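3-deoxy-d-manno-octulosonic-acid transferase (Acinetobacter baumannii, PDB 4BFC) probably transfers Kdo sugars from CMP-Kdo to a lipid A precursor in lipopolysaccharide assembly, this fragment being its C-terminal CMP-Kdo-binding domain. Local coordinates at residues A[147-161]-A[169-183]. Numbering follows the deposited sequence. Where two conformers were deposited one is given.
Sequences ILEPMVLNVPTVVGP and IVDEFIDENAVLIAQ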
loop_
_atom_site.group_PDB
_atom_site.type_symbol
_atom_site.label_atom_id
_atom_site.label_comp_id
_atom_site.label_asym_id
_atom_site.label_seq_id
_atom_site.Cartn_x
_atom_site.Cartn_y
_atom_site.Cartn_z
ATOM N N ILE A 147 5.637 -9.179 12.989
ATOM C CA ILE A 147 5.399 -9.708 14.349
ATOM C C ILE A 147 6.426 -9.299 15.406
ATOM O O ILE A 147 6.263 -9.639 16.539
ATOM C CB ILE A 147 5.241 -11.253 14.242
ATOM C CG1 ILE A 147 6.543 -11.885 13.681
ATOM C CG2 ILE A 147 4.032 -11.601 13.397
ATOM C CD1 ILE A 147 6.695 -13.331 14.207
ATOM N N LEU A 148 7.513 -8.606 15.044
ATOM C CA LEU A 148 8.553 -8.282 16.039
ATOM C C LEU A 148 8.069 -7.324 17.104
ATOM O O LEU A 148 8.483 -7.393 18.279
ATOM C CB LEU A 148 9.777 -7.689 15.276
ATOM C CG LEU A 148 10.553 -8.691 14.405
ATOM C CD1 LEU A 148 11.682 -7.975 13.641
ATOM C CD2 LEU A 148 11.087 -9.795 15.280
ATOM N N GLU A 149 7.144 -6.426 16.712
ATOM C CA GLU A 149 6.657 -5.421 17.638
ATOM C C GLU A 149 5.928 -6.045 18.863
ATOM O O GLU A 149 6.364 -5.850 20.005
ATOM C CB GLU A 149 5.812 -4.393 16.876
ATOM C CG GLU A 149 6.568 -3.739 15.716
ATOM C CD GLU A 149 5.754 -2.742 14.899
ATOM O OE1 GLU A 149 4.597 -3.027 14.511
ATOM O OE2 GLU A 149 6.284 -1.636 14.638
ATOM N N PRO A 150 4.897 -6.912 18.635
ATOM C CA PRO A 150 4.335 -7.576 19.836
ATOM C C PRO A 150 5.286 -8.479 20.599
ATOM O O PRO A 150 5.185 -8.552 21.815
ATOM C CB PRO A 150 3.080 -8.335 19.294
ATOM C CG PRO A 150 3.363 -8.516 17.842
ATOM C CD PRO A 150 4.157 -7.293 17.424
ATOM N N MET A 151 6.252 -9.103 19.922
ATOM C CA MET A 151 7.217 -10.014 20.537
ATOM C C MET A 151 8.067 -9.250 21.548
ATOM O O MET A 151 8.355 -9.700 22.648
ATOM C CB MET A 151 8.148 -10.578 19.448
ATOM C CG MET A 151 7.565 -11.615 18.487
ATOM S SD MET A 151 7.253 -13.240 19.229
ATOM C CE MET A 151 6.422 -14.090 17.921
ATOM N N VAL A 152 8.484 -8.070 21.122
ATOM C CA VAL A 152 9.374 -7.230 21.932
ATOM C C VAL A 152 8.610 -6.748 23.166
ATOM O O VAL A 152 9.183 -6.605 24.230
ATOM C CB VAL A 152 9.842 -6.040 21.026
ATOM C CG1 VAL A 152 10.322 -4.813 21.798
ATOM C CG2 VAL A 152 10.899 -6.508 20.025
ATOM N N LEU A 153 7.297 -6.569 23.030
ATOM C CA LEU A 153 6.462 -6.137 24.168
ATOM C C LEU A 153 5.878 -7.270 24.987
ATOM O O LEU A 153 4.995 -7.064 25.858
ATOM C CB LEU A 153 5.375 -5.154 23.719
ATOM C CG LEU A 153 5.776 -3.809 23.117
ATOM C CD1 LEU A 153 4.582 -3.224 22.356
ATOM C CD2 LEU A 153 6.258 -2.815 24.180
ATOM N N ASN A 154 6.401 -8.479 24.766
ATOM C CA ASN A 154 6.067 -9.633 25.558
ATOM C C ASN A 154 4.619 -10.131 25.424
ATOM O O ASN A 154 4.084 -10.785 26.317
ATOM C CB ASN A 154 6.483 -9.403 27.041
ATOM C CG ASN A 154 7.976 -9.107 27.166
ATOM O OD1 ASN A 154 8.794 -9.943 26.816
ATOM N ND2 ASN A 154 8.329 -7.891 27.607
ATOM N N VAL A 155 4.022 -9.881 24.254
ATOM C CA VAL A 155 2.667 -10.297 23.969
ATOM C C VAL A 155 2.673 -11.624 23.223
ATOM O O VAL A 155 3.253 -11.702 22.152
ATOM C CB VAL A 155 1.905 -9.302 23.080
ATOM C CG1 VAL A 155 0.467 -9.771 22.909
ATOM C CG2 VAL A 155 1.950 -7.918 23.692
ATOM N N PRO A 156 2.013 -12.661 23.771
ATOM C CA PRO A 156 1.812 -13.879 22.967
ATOM C C PRO A 156 1.130 -13.596 21.617
ATOM O O PRO A 156 0.132 -12.871 21.564
ATOM C CB PRO A 156 0.950 -14.762 23.845
ATOM C CG PRO A 156 1.081 -14.207 25.219
ATOM C CD PRO A 156 1.373 -12.759 25.097
ATOM N N THR A 157 1.715 -14.103 20.518
ATOM C CA THR A 157 1.342 -13.655 19.143
ATOM C C THR A 157 0.869 -14.802 18.248
ATOM O O THR A 157 1.512 -15.867 18.169
ATOM C CB THR A 157 2.515 -12.905 18.475
ATOM O OG1 THR A 157 2.842 -11.775 19.300
ATOM C CG2 THR A 157 2.160 -12.384 16.999
ATOM N N VAL A 158 -0.277 -14.617 17.625
ATOM C CA VAL A 158 -0.809 -15.554 16.638
ATOM C C VAL A 158 -0.767 -14.934 15.255
ATOM O O VAL A 158 -1.053 -13.741 15.119
ATOM C CB VAL A 158 -2.272 -15.936 16.991
ATOM C CG1 VAL A 158 -2.860 -16.962 16.026
ATOM C CG2 VAL A 158 -2.434 -16.348 18.481
ATOM N N VAL A 159 -0.368 -15.701 14.244
ATOM C CA VAL A 159 -0.537 -15.318 12.845
ATOM C C VAL A 159 -1.275 -16.390 12.075
ATOM O O VAL A 159 -1.291 -17.557 12.497
ATOM C CB VAL A 159 0.818 -14.936 12.138
ATOM C CG1 VAL A 159 1.455 -13.742 12.839
ATOM C CG2 VAL A 159 1.761 -16.134 12.073
ATOM N N GLY A 160 -1.938 -16.008 10.979
ATOM C CA GLY A 160 -2.490 -16.916 10.014
ATOM C C GLY A 160 -1.382 -17.546 9.179
ATOM O O GLY A 160 -0.218 -17.208 9.335
ATOM N N PRO A 161 -1.780 -18.420 8.225
ATOM C CA PRO A 161 -0.780 -19.225 7.492
ATOM C C PRO A 161 -0.113 -18.449 6.366
ATOM O O PRO A 161 1.003 -18.828 5.925
ATOM C CB PRO A 161 -1.613 -20.384 6.920
ATOM C CG PRO A 161 -3.025 -20.110 7.217
ATOM C CD PRO A 161 -3.162 -18.806 7.949
ATOM N N ILE A 169 11.543 -14.387 9.250
ATOM C CA ILE A 169 11.394 -14.062 10.682
ATOM C C ILE A 169 10.344 -14.941 11.331
ATOM O O ILE A 169 10.601 -15.441 12.451
ATOM C CB ILE A 169 11.066 -12.568 10.912
ATOM C CG1 ILE A 169 12.300 -11.662 10.805
ATOM C CG2 ILE A 169 10.415 -12.297 12.299
ATOM C CD1 ILE A 169 11.880 -10.192 10.682
ATOM N N VAL A 170 9.194 -15.136 10.692
ATOM C CA VAL A 170 8.136 -15.990 11.311
ATOM C C VAL A 170 8.697 -17.422 11.482
ATOM O O VAL A 170 8.616 -17.972 12.574
ATOM C CB VAL A 170 6.834 -15.986 10.516
ATOM C CG1 VAL A 170 5.799 -16.969 11.070
ATOM C CG2 VAL A 170 6.211 -14.611 10.636
ATOM N N ASP A 171 9.339 -17.982 10.448
ATOM C CA ASP A 171 9.997 -19.323 10.623
ATOM C C ASP A 171 11.037 -19.378 11.739
ATOM O O ASP A 171 11.103 -20.382 12.450
ATOM C CB ASP A 171 10.586 -19.838 9.322
ATOM C CG ASP A 171 9.539 -20.224 8.317
ATOM O OD1 ASP A 171 8.365 -20.406 8.688
ATOM O OD2 ASP A 171 9.900 -20.341 7.139
ATOM N N GLU A 172 11.817 -18.334 11.949
ATOM C CA GLU A 172 12.764 -18.339 13.081
ATOM C C GLU A 172 11.993 -18.527 14.412
ATOM O O GLU A 172 12.443 -19.222 15.337
ATOM C CB GLU A 172 13.506 -17.021 13.169
ATOM C CG GLU A 172 14.653 -16.838 12.189
ATOM C CD GLU A 172 15.150 -15.401 12.096
ATOM O OE1 GLU A 172 14.711 -14.519 12.881
ATOM O OE2 GLU A 172 15.976 -15.132 11.211
ATOM N N PHE A 173 10.814 -17.903 14.496
ATOM C CA PHE A 173 9.990 -18.009 15.682
ATOM C C PHE A 173 9.202 -19.345 15.778
ATOM O O PHE A 173 9.046 -19.882 16.879
ATOM C CB PHE A 173 9.109 -16.760 15.834
ATOM C CG PHE A 173 9.874 -15.539 16.336
ATOM C CD1 PHE A 173 10.001 -15.251 17.675
ATOM C CD2 PHE A 173 10.429 -14.644 15.425
ATOM C CE1 PHE A 173 10.696 -14.142 18.133
ATOM C CE2 PHE A 173 11.150 -13.530 15.856
ATOM C CZ PHE A 173 11.270 -13.262 17.221
ATOM N N ILE A 174 8.781 -19.921 14.655
ATOM C CA ILE A 174 8.115 -21.217 14.678
ATOM C C ILE A 174 9.136 -22.274 15.121
ATOM O O ILE A 174 8.793 -23.168 15.918
ATOM C CB ILE A 174 7.543 -21.604 13.287
ATOM C CG1 ILE A 174 6.396 -20.662 12.844
ATOM C CG2 ILE A 174 7.051 -23.059 13.239
ATOM C CD1 ILE A 174 6.010 -20.948 11.395
ATOM N N ASP A 175 10.384 -22.153 14.650
ATOM C CA ASP A 175 11.432 -23.146 14.980
ATOM C C ASP A 175 11.751 -23.184 16.460
ATOM O O ASP A 175 12.191 -24.219 16.946
ATOM C CB ASP A 175 12.746 -22.879 14.254
ATOM C CG ASP A 175 12.642 -23.055 12.765
ATOM O OD1 ASP A 175 11.705 -23.722 12.275
ATOM O OD2 ASP A 175 13.529 -22.509 12.077
ATOM N N GLU A 176 11.580 -22.070 17.167
ATOM C CA GLU A 176 11.805 -22.041 18.623
ATOM C C GLU A 176 10.516 -22.092 19.491
ATOM O O GLU A 176 10.587 -21.735 20.688
ATOM C CB GLU A 176 12.607 -20.813 18.998
ATOM C CG GLU A 176 13.952 -20.721 18.294
ATOM C CD GLU A 176 14.867 -21.854 18.652
ATOM O OE1 GLU A 176 15.053 -22.098 19.866
ATOM O OE2 GLU A 176 15.400 -22.496 17.715
ATOM N N ASN A 177 9.389 -22.487 18.882
ATOM C CA ASN A 177 8.045 -22.534 19.522
ATOM C C ASN A 177 7.701 -21.205 20.179
ATOM O O ASN A 177 7.316 -21.119 21.335
ATOM C CB ASN A 177 7.975 -23.729 20.522
ATOM C CG ASN A 177 8.138 -25.060 19.808
ATOM O OD1 ASN A 177 7.372 -25.386 18.895
ATOM N ND2 ASN A 177 9.161 -25.803 20.171
ATOM N N ALA A 178 7.861 -20.141 19.390
ATOM C CA ALA A 178 7.860 -18.818 19.950
ATOM C C ALA A 178 6.703 -17.957 19.396
ATOM O O ALA A 178 6.488 -16.866 19.915
ATOM C CB ALA A 178 9.196 -18.154 19.709
ATOM N N VAL A 179 5.938 -18.528 18.462
ATOM C CA VAL A 179 4.809 -17.877 17.772
ATOM C C VAL A 179 3.770 -18.953 17.438
ATOM O O VAL A 179 4.115 -20.130 17.148
ATOM C CB VAL A 179 5.258 -17.163 16.480
ATOM C CG1 VAL A 179 5.639 -18.150 15.374
ATOM C CG2 VAL A 179 4.136 -16.216 15.986
ATOM N N LEU A 180 2.512 -18.595 17.531
ATOM C CA LEU A 180 1.433 -19.511 17.280
ATOM C C LEU A 180 0.826 -19.323 15.907
ATOM O O LEU A 180 0.440 -18.214 15.477
ATOM C CB LEU A 180 0.350 -19.421 18.385
ATOM C CG LEU A 180 0.995 -19.679 19.779
ATOM C CD1 LEU A 180 0.135 -19.068 20.869
ATOM C CD2 LEU A 180 1.123 -21.152 20.029
ATOM N N ILE A 181 0.745 -20.412 15.161
ATOM C CA ILE A 181 0.125 -20.354 13.859
ATOM C C ILE A 181 -1.329 -20.875 13.824
ATOM O O ILE A 181 -1.648 -22.047 14.186
ATOM C CB ILE A 181 1.008 -21.106 12.804
ATOM C CG1 ILE A 181 2.457 -20.654 12.945
ATOM C CG2 ILE A 181 0.419 -20.933 11.425
ATOM C CD1 ILE A 181 2.733 -19.243 12.407
ATOM N N ALA A 182 -2.243 -19.982 13.481
ATOM C CA ALA A 182 -3.645 -20.334 13.242
ATOM C C ALA A 182 -4.008 -20.687 11.818
ATOM O O ALA A 182 -3.740 -19.944 10.881
ATOM C CB ALA A 182 -4.613 -19.273 13.760
ATOM N N GLN A 183 -4.754 -21.754 11.613
ATOM C CA GLN A 183 -5.232 -22.038 10.247
ATOM C C GLN A 183 -6.468 -21.244 9.798
ATOM O O GLN A 183 -6.659 -21.025 8.582
ATOM C CB GLN A 183 -5.451 -23.604 10.045
ATOM C CG GLN A 183 -4.154 -24.413 10.225
ATOM C CD GLN A 183 -3.059 -23.986 9.270
ATOM O OE1 GLN A 183 -1.919 -23.766 9.672
ATOM N NE2 GLN A 183 -3.403 -23.853 8.001
HETATM O O HOH W 1 4.449 -15.212 20.839
#
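Three backbone hydrogen bonds tie Thr157-Val159 to Leu180-Ala182 in parallel register. Leu180 N donates a hydrogen bond to Thr157 O (3.0 Å), Leu180 O accepts one from Val159 N at 2.9 Å, and Ala182 N donates to Val159 O at 2.8 Å. Leu180 thus uses both its amide and its carbonyl on the one neighbouring strand. Just before this pairing, where the chains diverge, a water accepts from Thr157 N and donates to Ala178 O, bridging the two backbones.

The paired strands and helix 167-175 between them form a beta-alpha-beta crossover at one side of the parallel sheet of this Rossmann-like domain, with 180-181 outermost within the chain; strand 131-134 flanks 157-159 on its other side. Helix 199-214 adds Val212 against Phe173 and Leu205 against Leu180.

Apolar side chains bridge helix 148-152 and the 169-175 part of helix 167-175, which come within 12.4 Å of each other, axis to axis, at 39°; Val179 joins from the loop beyond the latter. In the conformer described, one of two modelled, Met151 makes a Met-aromatic contact with Phe173: CG lies over one ring face, while SD sits 4.3 Å from the ring centroid, 38° off its normal and therefore oblique. Bent at chi2 (-71°), the methionine carries CE beyond the sulfur to Val179 CB, 3.6 Å away. Ile147 CD1 reaches Val170 CG2 and approaches the Phe173 ring obliquely near CD2. The two branches of Leu148 divide their work, CD1 meeting Ile169 CD1 and CD2 meeting Phe173 CE2, also obliquely.

On the sheet, Val158 CG1 packs against Ala182 CB at 3.7 Å on the face shared with Leu180. On the other face, Val159 CG2 lies against Ile181 CD1 at 3.3 Å, tighter than normal van der Waals contact.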